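Local coordinates for tail spike protein (Acinetobacter phage vB_AbaP_AS12, PDB 6EU4) that is a trimeric phage tailspike that probably recognises, and may depolymerise, the capsular polysaccharide of its Acinetobacter baumannii host, at residues N155-G160 with V178-V183. Numbering follows the deposited sequence.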
ATOM      1  N   ASN A 155       1.130 -18.564 -37.890  1.00 19.54           N
ATOM      2  CA  ASN A 155      -0.051 -18.173 -38.636  1.00 19.08           C
ATOM      3  C   ASN A 155      -0.928 -17.250 -37.796  1.00 18.75           C
ATOM      4  O   ASN A 155      -0.887 -17.262 -36.560  1.00 19.10           O
ATOM      5  CB  ASN A 155      -0.862 -19.390 -39.061  1.00 22.12           C
ATOM      6  CG  ASN A 155      -0.142 -20.247 -40.064  1.00 26.01           C
ATOM      7  OD1 ASN A 155       0.830 -19.820 -40.685  1.00 23.04           O
ATOM      8  ND2 ASN A 155      -0.609 -21.472 -40.219  1.00 27.74           N
ATOM      9  N   THR A 156      -1.743 -16.462 -38.490  1.00 20.44           N
ATOM     10  CA  THR A 156      -2.631 -15.490 -37.863  1.00 19.70           C
ATOM     11  C   THR A 156      -4.094 -15.877 -38.071  1.00 20.25           C
ATOM     12  O   THR A 156      -4.434 -16.795 -38.826  1.00 20.95           O
ATOM     13  CB  THR A 156      -2.405 -14.084 -38.433  1.00 20.25           C
ATOM     14  OG1 THR A 156      -2.917 -14.011 -39.778  1.00 20.64           O
ATOM     15  CG2 THR A 156      -0.926 -13.708 -38.452  1.00 22.56           C
ATOM     16  N   LEU A 157      -4.976 -15.128 -37.412  1.00 19.20           N
ATOM     17  CA  LEU A 157      -6.379 -15.144 -37.791  1.00 17.99           C
ATOM     18  C   LEU A 157      -6.540 -14.529 -39.180  1.00 18.10           C
ATOM     19  O   LEU A 157      -5.636 -13.882 -39.717  1.00 20.36           O
ATOM     20  CB  LEU A 157      -7.224 -14.375 -36.774  1.00 18.52           C
ATOM     21  CG  LEU A 157      -7.259 -14.932 -35.343  1.00 18.78           C
ATOM     22  CD1 LEU A 157      -7.903 -13.933 -34.385  1.00 19.62           C
ATOM     23  CD2 LEU A 157      -8.022 -16.245 -35.345  1.00 21.76           C
ATOM     24  N   SER A 158      -7.712 -14.745 -39.766  1.00 19.64           N
ATOM     25  CA  SER A 158      -8.035 -14.252 -41.101  1.00 22.29           C
ATOM     26  C   SER A 158      -9.356 -13.489 -41.075  1.00 21.30           C
ATOM     27  O   SER A 158     -10.251 -13.721 -41.885  1.00 23.51           O
ATOM     28  CB  SER A 158      -8.123 -15.402 -42.102  1.00 26.29           C
ATOM     29  OG  SER A 158      -6.934 -16.170 -42.108  1.00 26.96           O
ATOM     30  N   LEU A 159      -9.496 -12.560 -40.134  1.00 21.17           N
ATOM     31  CA  LEU A 159     -10.760 -11.851 -39.946  1.00 21.52           C
ATOM     32  C   LEU A 159     -10.779 -10.464 -40.571  1.00 23.49           C
ATOM     33  O   LEU A 159     -11.869  -9.910 -40.768  1.00 23.01           O
ATOM     34  CB  LEU A 159     -11.080 -11.724 -38.451  1.00 21.78           C
ATOM     35  CG  LEU A 159     -11.152 -13.073 -37.732  1.00 22.86           C
ATOM     36  CD1 LEU A 159     -11.270 -12.878 -36.207  1.00 21.47           C
ATOM     37  CD2 LEU A 159     -12.326 -13.896 -38.273  1.00 27.61           C
ATOM     38  N   GLY A 160      -9.626  -9.889 -40.872  1.00 21.30           N
ATOM     39  CA  GLY A 160      -9.585  -8.650 -41.630  1.00 22.10           C
ATOM     40  C   GLY A 160      -9.856  -7.419 -40.776  1.00 22.58           C
ATOM     41  O   GLY A 160      -9.919  -7.472 -39.553  1.00 22.24           O
ATOM     42  N   VAL A 178      -6.279 -14.438 -28.630  1.00 14.57           N
ATOM     43  CA  VAL A 178      -6.643 -13.069 -28.983  1.00 14.92           C
ATOM     44  C   VAL A 178      -7.995 -12.745 -28.360  1.00 15.43           C
ATOM     45  O   VAL A 178      -8.947 -13.518 -28.512  1.00 16.70           O
ATOM     46  CB  VAL A 178      -6.720 -12.879 -30.512  1.00 15.54           C
ATOM     47  CG1 VAL A 178      -7.062 -11.426 -30.880  1.00 16.16           C
ATOM     48  CG2 VAL A 178      -5.414 -13.322 -31.169  1.00 14.61           C
ATOM     49  N   ALA A 179      -8.083 -11.602 -27.683  1.00 12.98           N
ATOM     50  CA  ALA A 179      -9.347 -11.088 -27.167  1.00 13.33           C
ATOM     51  C   ALA A 179      -9.941 -10.136 -28.200  1.00 15.51           C
ATOM     52  O   ALA A 179      -9.271  -9.192 -28.625  1.00 15.00           O
ATOM     53  CB  ALA A 179      -9.137 -10.346 -25.844  1.00 13.79           C
ATOM     54  N   ILE A 180     -11.184 -10.386 -28.598  1.00 13.77           N
ATOM     55  CA  ILE A 180     -11.867  -9.596 -29.626  1.00 14.16           C
ATOM     56  C   ILE A 180     -13.245  -9.168 -29.119  1.00 15.37           C
ATOM     57  O   ILE A 180     -14.036 -10.027 -28.699  1.00 15.61           O
ATOM     58  CB  ILE A 180     -12.009 -10.397 -30.937  1.00 15.90           C
ATOM     59  CG1 ILE A 180     -10.652 -10.906 -31.412  1.00 14.53           C
ATOM     60  CG2 ILE A 180     -12.727  -9.561 -32.004  1.00 17.50           C
ATOM     61  CD1 ILE A 180     -10.667 -11.693 -32.763  1.00 15.74           C
ATOM     62  N   PRO A 181     -13.624  -7.888 -29.192  1.00 14.64           N
ATOM     63  CA  PRO A 181     -14.972  -7.512 -28.742  1.00 15.77           C
ATOM     64  C   PRO A 181     -16.049  -8.150 -29.607  1.00 17.45           C
ATOM     65  O   PRO A 181     -15.883  -8.356 -30.815  1.00 18.35           O
ATOM     66  CB  PRO A 181     -14.994  -5.979 -28.881  1.00 16.29           C
ATOM     67  CG  PRO A 181     -13.542  -5.588 -28.927  1.00 16.16           C
ATOM     68  CD  PRO A 181     -12.853  -6.718 -29.628  1.00 15.69           C
ATOM     69  N   ARG A 182     -17.181  -8.443 -28.972  1.00 17.99           N
ATOM     70  CA  ARG A 182     -18.383  -8.770 -29.735  1.00 18.83           C
ATOM     71  C   ARG A 182     -18.705  -7.650 -30.716  1.00 20.58           C
ATOM     72  O   ARG A 182     -18.371  -6.485 -30.494  1.00 19.71           O
ATOM     73  CB  ARG A 182     -19.570  -8.976 -28.799  1.00 19.49           C
ATOM     74  CG  ARG A 182     -19.476 -10.150 -27.847  1.00 20.43           C
ATOM     75  CD  ARG A 182     -20.673 -10.080 -26.855  1.00 22.19           C
ATOM     76  NE  ARG A 182     -20.820 -11.291 -26.064  1.00 23.63           N
ATOM     77  CZ  ARG A 182     -21.721 -11.448 -25.097  1.00 23.00           C
ATOM     78  NH1 ARG A 182     -22.546 -10.460 -24.774  1.00 24.91           N
ATOM     79  NH2 ARG A 182     -21.789 -12.599 -24.446  1.00 24.64           N
ATOM     80  N   VAL A 183     -19.361  -8.009 -31.822  1.00 25.02           N
ATOM     81  CA  VAL A 183     -19.783  -7.001 -32.790  1.00 26.63           C
ATOM     82  C   VAL A 183     -20.748  -6.044 -32.117  1.00 23.93           C
ATOM     83  O   VAL A 183     -21.672  -6.461 -31.411  1.00 26.62           O
ATOM     84  CB  VAL A 183     -20.400  -7.668 -34.032  1.00 33.80           C
ATOM     85  CG1 VAL A 183     -19.352  -8.483 -34.758  1.00 34.84           C
ATOM     86  CG2 VAL A 183     -21.584  -8.549 -33.648  1.00 38.27           C
TER
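In both L157 and L159 CG stands anti to the carbonyl carbon, with chi1 -63° and -57°, and an extended second torsion pushes CD1 outward toward segment 178-183. I180 answers with the same choice: its CG1 is anti to the carbonyl carbon and the chain runs straight on (chi2 -178°), which delivers CD1 to the two leucines. The methyl at the end of I180 is therefore the common meeting point, with L159 CD1 3.7 Å from I180 CD1 and L157 CD1 3.9 Å from the same atom. L157 and I180 meet tip to tip, whereas the side chain of L159 crosses that of I180 at a slant. L157 CD1 also touches the strand itself, lying 4.1 Å from V178 CG2, the branch of the valine beside its backbone N. Leucine suits the loop because its long, branched end spans the gap between backbones whose CA atoms are 9.1 Å apart at L157 and V178; the beta-branched valine and isoleucine suit an extended chain.

The interface is small and wholly apolar, made chiefly by the methyl ends of these side chains. The loop is held by polar bonds of its own and to a neighbour: T156 OG1 donates to L157 O at 2.7 Å, while the D172 carboxylate accepts the backbone N-H groups of L159 and G160. G160 has a positive phi, which glycine adopts easily. On the other side, V178 and I180 are fixed by backbone bonds to strand 131-133. The contact thus packs a partly exposed loop, linking strands 148-151 and 161-164, against the end of strand 175-179, whose parallel pairing with strands 131-133 and 211-212 marks successive coils of the right-handed parallel beta-helix characteristic of phage tailspikes.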